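Local coordinates for 3,4-dihydroxybenzoate decarboxylase (Enterobacter cloacae, PDB 5NY5), which catalyses the reversible decarboxylation of 3,4-dihydroxybenzoate to catechol and belongs to the UbiD family of enzymes that depend on prenylated flavin and a metal ion, at residues Q95-A100 / L234-A239; Q99-P104 / A220-P225. All coordinates share one frame; numbering follows the deposited sequence.

Contact 1: residues Q95-A100 / L234-A239; sequences QHVGQA and LGVAGA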
ATOM      1  N   GLN A  95     -27.644  18.452 -20.962  1.00 62.87           N
ATOM      2  CA  GLN A  95     -28.083  19.762 -20.494  1.00 68.53           C
ATOM      3  C   GLN A  95     -29.451  20.117 -21.055  1.00 68.74           C
ATOM      4  O   GLN A  95     -30.315  20.621 -20.328  1.00 77.76           O
ATOM      5  CB  GLN A  95     -27.066  20.834 -20.880  1.00 83.26           C
ATOM      6  CG  GLN A  95     -27.584  22.254 -20.699  1.00 93.02           C
ATOM      7  CD  GLN A  95     -26.531  23.306 -20.978  1.00 98.85           C
ATOM      8  OE1 GLN A  95     -25.697  23.149 -21.871  1.00 97.79           O
ATOM      9  NE2 GLN A  95     -26.559  24.388 -20.207  1.00103.65           N
ATOM     10  N   HIS A  96     -29.663  19.863 -22.348  1.00 68.26           N
ATOM     11  CA  HIS A  96     -30.920  20.234 -22.985  1.00 62.43           C
ATOM     12  C   HIS A  96     -32.104  19.551 -22.316  1.00 61.59           C
ATOM     13  O   HIS A  96     -33.145  20.178 -22.086  1.00 62.53           O
ATOM     14  CB  HIS A  96     -30.866  19.889 -24.473  1.00 61.77           C
ATOM     15  CG  HIS A  96     -32.079  20.314 -25.237  1.00 62.31           C
ATOM     16  ND1 HIS A  96     -33.133  19.463 -25.491  1.00 61.17           N
ATOM     17  CD2 HIS A  96     -32.404  21.497 -25.807  1.00 64.05           C
ATOM     18  CE1 HIS A  96     -34.057  20.105 -26.184  1.00 62.15           C
ATOM     19  NE2 HIS A  96     -33.639  21.341 -26.388  1.00 63.91           N
ATOM     20  N   VAL A  97     -31.961  18.267 -21.984  1.00 60.01           N
ATOM     21  CA  VAL A  97     -33.041  17.564 -21.299  1.00 59.36           C
ATOM     22  C   VAL A  97     -33.176  18.058 -19.865  1.00 60.41           C
ATOM     23  O   VAL A  97     -34.289  18.276 -19.371  1.00 60.94           O
ATOM     24  CB  VAL A  97     -32.808  16.043 -21.356  1.00 57.61           C
ATOM     25  CG1 VAL A  97     -33.918  15.316 -20.623  1.00 57.16           C
ATOM     26  CG2 VAL A  97     -32.725  15.575 -22.800  1.00 56.74           C
ATOM     27  N   GLY A  98     -32.050  18.247 -19.173  1.00 60.86           N
ATOM     28  CA  GLY A  98     -32.100  18.753 -17.812  1.00 62.07           C
ATOM     29  C   GLY A  98     -32.753  20.116 -17.708  1.00 63.88           C
ATOM     30  O   GLY A  98     -33.339  20.450 -16.675  1.00 64.85           O
ATOM     31  N   GLN A  99     -32.661  20.920 -18.768  1.00 64.53           N
ATOM     32  CA  GLN A  99     -33.378  22.190 -18.797  1.00 66.39           C
ATOM     33  C   GLN A  99     -34.878  21.965 -18.917  1.00 66.15           C
ATOM     34  O   GLN A  99     -35.673  22.681 -18.297  1.00 70.14           O
ATOM     35  CB  GLN A  99     -32.864  23.053 -19.950  1.00 67.30           C
ATOM     36  CG  GLN A  99     -33.629  24.349 -20.174  1.00 69.36           C
ATOM     37  CD  GLN A  99     -33.295  25.427 -19.156  1.00 79.68           C
ATOM     38  OE1 GLN A  99     -32.575  25.186 -18.187  1.00 84.30           O
ATOM     39  NE2 GLN A  99     -33.815  26.628 -19.379  1.00 83.27           N
ATOM     40  N   ALA A 100     -35.287  20.963 -19.701  1.00 64.49           N
ATOM     41  CA  ALA A 100     -36.708  20.684 -19.858  1.00 64.32           C
ATOM     42  C   ALA A 100     -37.297  20.036 -18.612  1.00 64.02           C
ATOM     43  O   ALA A 100     -38.493  20.190 -18.343  1.00 64.67           O
ATOM     44  CB  ALA A 100     -36.938  19.794 -21.079  1.00 62.82           C
ATOM     45  N   LEU A 234     -43.924  12.353 -17.625  1.00 62.74           N
ATOM     46  CA  LEU A 234     -44.342  12.772 -18.953  1.00 62.52           C
ATOM     47  C   LEU A 234     -44.171  14.267 -19.173  1.00 62.72           C
ATOM     48  O   LEU A 234     -44.209  14.720 -20.323  1.00 62.32           O
ATOM     49  CB  LEU A 234     -45.801  12.385 -19.190  1.00 63.88           C
ATOM     50  CG  LEU A 234     -46.127  10.893 -19.125  1.00 63.89           C
ATOM     51  CD1 LEU A 234     -47.613  10.660 -19.313  1.00 65.46           C
ATOM     52  CD2 LEU A 234     -45.336  10.130 -20.169  1.00 62.27           C
ATOM     53  N   GLY A 235     -43.988  15.042 -18.102  1.00 63.45           N
ATOM     54  CA  GLY A 235     -43.814  16.475 -18.243  1.00 63.81           C
ATOM     55  C   GLY A 235     -42.551  16.869 -18.972  1.00 62.25           C
ATOM     56  O   GLY A 235     -42.496  17.958 -19.554  1.00 62.44           O
ATOM     57  N   VAL A 236     -41.533  16.007 -18.956  1.00 60.83           N
ATOM     58  CA  VAL A 236     -40.300  16.300 -19.677  1.00 59.40           C
ATOM     59  C   VAL A 236     -40.546  16.268 -21.178  1.00 58.92           C
ATOM     60  O   VAL A 236     -40.142  17.179 -21.910  1.00 58.69           O
ATOM     61  CB  VAL A 236     -39.193  15.315 -19.264  1.00 58.15           C
ATOM     62  CG1 VAL A 236     -37.849  15.759 -19.818  1.00 57.44           C
ATOM     63  CG2 VAL A 236     -39.138  15.184 -17.752  1.00 59.36           C
ATOM     64  N   ALA A 237     -41.223  15.222 -21.657  1.00 58.90           N
ATOM     65  CA  ALA A 237     -41.527  15.122 -23.081  1.00 58.61           C
ATOM     66  C   ALA A 237     -42.392  16.286 -23.544  1.00 59.80           C
ATOM     67  O   ALA A 237     -42.149  16.863 -24.611  1.00 59.51           O
ATOM     68  CB  ALA A 237     -42.216  13.792 -23.379  1.00 58.65           C
ATOM     69  N   GLY A 238     -43.406  16.646 -22.755  1.00 61.26           N
ATOM     70  CA  GLY A 238     -44.219  17.800 -23.097  1.00 62.57           C
ATOM     71  C   GLY A 238     -43.407  19.076 -23.185  1.00 62.42           C
ATOM     72  O   GLY A 238     -43.648  19.921 -24.050  1.00 62.90           O
ATOM     73  N   ALA A 239     -42.427  19.232 -22.294  1.00 61.85           N
ATOM     74  CA  ALA A 239     -41.562  20.406 -22.354  1.00 61.71           C
ATOM     75  C   ALA A 239     -40.616  20.331 -23.546  1.00 63.63           C
ATOM     76  O   ALA A 239     -40.321  21.354 -24.176  1.00 65.79           O
ATOM     77  CB  ALA A 239     -40.777  20.546 -21.054  1.00 61.57           C
TER
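V97 and V236 each carry CG1 anti to the backbone N (chi1 179° and -170°), and this shared rotamer brings the two CG1 methyls together 4.0 Å apart. The side chains cross at about a right angle, and only the CG1 branches touch. Torsions play no part in the second meeting point, where two alanines hold the backbones close: A100 and A239 both point their CB toward the opposite helix, and the two CB atoms lie 3.9 Å apart. Here the CA atoms approach to 5.5 Å. The A239 methyl also lies 3.6 Å from the carbonyl O of A100, while A100 CB completes the row by packing 4.3 Å from V236 CG1. The axes of segments 95-100 and 234-239 make 109° and approach to 9.3 Å, and L240, the next residue, extends the packing over A100 and H96. E233, just before L234 in sequence, ligates manganese in the holo enzyme, and V97 rests on F222, which there contacts prenylated FMN; this chain binds neither. With no hydrogen bond across it, this buried joint between the N-terminal and flavin-binding regions relies on van der Waals packing of small aliphatic groups.

Contact 2: residues Q99-P104 / A220-P225; sequences QAVKNP and ACFEAP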
ATOM      1  N   GLN A  99     -32.661  20.920 -18.768  1.00 64.53           N
ATOM      2  CA  GLN A  99     -33.378  22.190 -18.797  1.00 66.39           C
ATOM      3  C   GLN A  99     -34.878  21.965 -18.917  1.00 66.15           C
ATOM      4  O   GLN A  99     -35.673  22.681 -18.297  1.00 70.14           O
ATOM      5  CB  GLN A  99     -32.864  23.053 -19.950  1.00 67.30           C
ATOM      6  CG  GLN A  99     -33.629  24.349 -20.174  1.00 69.36           C
ATOM      7  CD  GLN A  99     -33.295  25.427 -19.156  1.00 79.68           C
ATOM      8  OE1 GLN A  99     -32.575  25.186 -18.187  1.00 84.30           O
ATOM      9  NE2 GLN A  99     -33.815  26.628 -19.379  1.00 83.27           N
ATOM     10  N   ALA A 100     -35.287  20.963 -19.701  1.00 64.49           N
ATOM     11  CA  ALA A 100     -36.708  20.684 -19.858  1.00 64.32           C
ATOM     12  C   ALA A 100     -37.297  20.036 -18.612  1.00 64.02           C
ATOM     13  O   ALA A 100     -38.493  20.190 -18.343  1.00 64.67           O
ATOM     14  CB  ALA A 100     -36.938  19.794 -21.079  1.00 62.82           C
ATOM     15  N   VAL A 101     -36.481  19.306 -17.848  1.00 63.20           N
ATOM     16  CA  VAL A 101     -36.965  18.690 -16.616  1.00 63.13           C
ATOM     17  C   VAL A 101     -37.403  19.753 -15.620  1.00 65.10           C
ATOM     18  O   VAL A 101     -38.362  19.553 -14.864  1.00 65.55           O
ATOM     19  CB  VAL A 101     -35.878  17.768 -16.026  1.00 62.14           C
ATOM     20  CG1 VAL A 101     -36.284  17.254 -14.655  1.00 62.47           C
ATOM     21  CG2 VAL A 101     -35.612  16.606 -16.960  1.00 60.30           C
ATOM     22  N   LYS A 102     -36.733  20.905 -15.616  1.00 66.47           N
ATOM     23  CA  LYS A 102     -37.027  21.945 -14.640  1.00 68.55           C
ATOM     24  C   LYS A 102     -38.275  22.748 -14.978  1.00 69.84           C
ATOM     25  O   LYS A 102     -38.795  23.450 -14.105  1.00 80.13           O
ATOM     26  CB  LYS A 102     -35.828  22.884 -14.505  1.00 69.78           C
ATOM     27  CG  LYS A 102     -34.571  22.193 -14.005  1.00 68.92           C
ATOM     28  CD  LYS A 102     -33.379  23.134 -13.991  1.00 73.22           C
ATOM     29  CE  LYS A 102     -32.131  22.421 -13.499  1.00 73.94           C
ATOM     30  NZ  LYS A 102     -31.842  21.199 -14.303  1.00 74.95           N
ATOM     31  N   ASN A 103     -38.765  22.669 -16.212  1.00 69.21           N
ATOM     32  CA  ASN A 103     -39.970  23.389 -16.631  1.00 70.51           C
ATOM     33  C   ASN A 103     -40.889  22.447 -17.398  1.00 69.11           C
ATOM     34  O   ASN A 103     -41.141  22.638 -18.591  1.00 69.04           O
ATOM     35  CB  ASN A 103     -39.603  24.605 -17.478  1.00 71.95           C
ATOM     36  CG  ASN A 103     -38.604  25.513 -16.795  1.00 73.43           C
ATOM     37  OD1 ASN A 103     -38.970  26.532 -16.212  1.00 75.57           O
ATOM     38  ND2 ASN A 103     -37.329  25.150 -16.867  1.00 73.75           N
ATOM     39  N   PRO A 104     -41.419  21.421 -16.737  1.00 68.15           N
ATOM     40  CA  PRO A 104     -42.207  20.416 -17.454  1.00 66.82           C
ATOM     41  C   PRO A 104     -43.543  20.970 -17.923  1.00 68.07           C
ATOM     42  O   PRO A 104     -44.039  21.987 -17.434  1.00 69.98           O
ATOM     43  CB  PRO A 104     -42.401  19.312 -16.411  1.00 65.98           C
ATOM     44  CG  PRO A 104     -42.368  20.034 -15.114  1.00 67.57           C
ATOM     45  CD  PRO A 104     -41.392  21.168 -15.287  1.00 68.53           C
ATOM     46  N   ALA A 220     -38.771   9.945 -19.442  1.00 63.05           N
ATOM     47  CA  ALA A 220     -39.325   9.107 -18.386  1.00 64.27           C
ATOM     48  C   ALA A 220     -38.258   8.556 -17.451  1.00 65.04           C
ATOM     49  O   ALA A 220     -38.589   8.110 -16.348  1.00 66.47           O
ATOM     50  CB  ALA A 220     -40.123   7.953 -18.993  1.00 63.66           C
ATOM     51  N   CYS A 221     -36.993   8.572 -17.863  1.00 64.29           N
ATOM     52  CA  CYS A 221     -35.920   8.010 -17.057  1.00 65.08           C
ATOM     53  C   CYS A 221     -35.363   8.986 -16.030  1.00 66.55           C
ATOM     54  O   CYS A 221     -34.539   8.583 -15.204  1.00 67.60           O
ATOM     55  CB  CYS A 221     -34.789   7.519 -17.962  1.00 63.82           C
ATOM     56  SG  CYS A 221     -35.282   6.207 -19.094  1.00 62.39           S
ATOM     57  N   PHE A 222     -35.790  10.241 -16.055  1.00 66.82           N
ATOM     58  CA  PHE A 222     -35.317  11.234 -15.106  1.00 68.39           C
ATOM     59  C   PHE A 222     -36.208  11.266 -13.866  1.00 70.25           C
ATOM     60  O   PHE A 222     -37.330  10.754 -13.859  1.00 70.25           O
ATOM     61  CB  PHE A 222     -35.270  12.617 -15.754  1.00 67.93           C
ATOM     62  CG  PHE A 222     -34.166  12.777 -16.757  1.00 66.63           C
ATOM     63  CD1 PHE A 222     -34.239  12.158 -17.991  1.00 64.83           C
ATOM     64  CD2 PHE A 222     -33.059  13.555 -16.469  1.00 67.40           C
ATOM     65  CE1 PHE A 222     -33.228  12.304 -18.914  1.00 63.80           C
ATOM     66  CE2 PHE A 222     -32.046  13.706 -17.390  1.00 66.37           C
ATOM     67  CZ  PHE A 222     -32.130  13.079 -18.614  1.00 64.57           C
ATOM     68  N   GLU A 223     -35.685  11.873 -12.804  1.00 78.63           N
ATOM     69  CA  GLU A 223     -36.448  12.040 -11.575  1.00 74.11           C
ATOM     70  C   GLU A 223     -37.453  13.169 -11.740  1.00 74.37           C
ATOM     71  O   GLU A 223     -37.090  14.285 -12.122  1.00 74.18           O
ATOM     72  CB  GLU A 223     -35.518  12.324 -10.394  1.00 80.79           C
ATOM     73  CG  GLU A 223     -35.034  11.076  -9.675  1.00 84.90           C
ATOM     74  CD  GLU A 223     -36.160  10.331  -8.980  1.00 88.55           C
ATOM     75  OE1 GLU A 223     -37.164  10.978  -8.611  1.00 94.64           O
ATOM     76  OE2 GLU A 223     -36.045   9.100  -8.805  1.00 86.54           O
ATOM     77  N   ALA A 224     -38.716  12.876 -11.453  1.00 62.24           N
ATOM     78  CA  ALA A 224     -39.782  13.847 -11.605  1.00 63.45           C
ATOM     79  C   ALA A 224     -40.473  14.093 -10.272  1.00 65.45           C
ATOM     80  O   ALA A 224     -40.506  13.206  -9.413  1.00 66.02           O
ATOM     81  CB  ALA A 224     -40.818  13.371 -12.631  1.00 63.46           C
ATOM     82  N   PRO A 225     -41.032  15.289 -10.066  1.00 66.67           N
ATOM     83  CA  PRO A 225     -41.815  15.536  -8.846  1.00 68.82           C
ATOM     84  C   PRO A 225     -43.104  14.730  -8.806  1.00 69.99           C
ATOM     85  O   PRO A 225     -43.333  13.868  -9.661  1.00 69.07           O
ATOM     86  CB  PRO A 225     -42.099  17.042  -8.913  1.00 69.74           C
ATOM     87  CG  PRO A 225     -41.961  17.392 -10.364  1.00 68.33           C
ATOM     88  CD  PRO A 225     -40.874  16.505 -10.880  1.00 66.26           C
TER
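The apolar part of this contact centres on V101, whose two methyls divide their work between F222 and the backbone that follows it. V101 CG2 lies 4.0 Å from F222 CD2 and 4.1 Å from F222 CG, near the root of the ring, and it approaches the ring obliquely. F222 has CG anti to its carbonyl carbon (chi1 -72°), which sets the ring beside its own backbone N and brings CD2 and CG near the valine. F222 also touches P334 and A337 of helix 324-346.

The other methyl meets a polar atom: V101 CG1, anti to the backbone N, lies 4.0 Å from the carbonyl O of E223, a van der Waals approach to the main chain. The E223 side chain leads away from V101 toward R188, with which it forms a long, weak ion pair; both residues contact prenylated FMN when it is bound, which it is not in this apo chain.

No hydrogen bond crosses between the segments; those in and beside 99-104 shape the turn. N103 ND2 donates to Q99 O at 3.3 Å with an N-H...O angle of 158°, and the acceptor lies only 2° out of the N103 amide plane. This bond and the one from N103 N to A100 O tie the turn back to the last part of helix 93-101. K102 NZ reaches back to G98 O.

The chemistry thus separates two tasks: hydrogen bonds shape the turn internally, whereas the contact across the interface is van der Waals packing of V101 on F222, a flavin-site residue, and on the E223 carbonyl.

Overall arrangement
After several helices and strands the chain reaches helix 93-101 and the turn after it, which supply the first partner of both contacts. It then passes through much of the flavin-binding region and helix 214-219 before residues 220-225 return to close the loop of contact 2. A little later helix 234-241 closes the longer loop of contact 1. The loop of contact 2 lies within that of contact 1, the two sharing Q99 and A100 at their start. Their centres are about 5 Å apart, and V236 packs on V101. Together they join the N-terminal region to two successive pieces of the flavin-binding region, one bearing flavin-site residues, the other following a manganese-site residue.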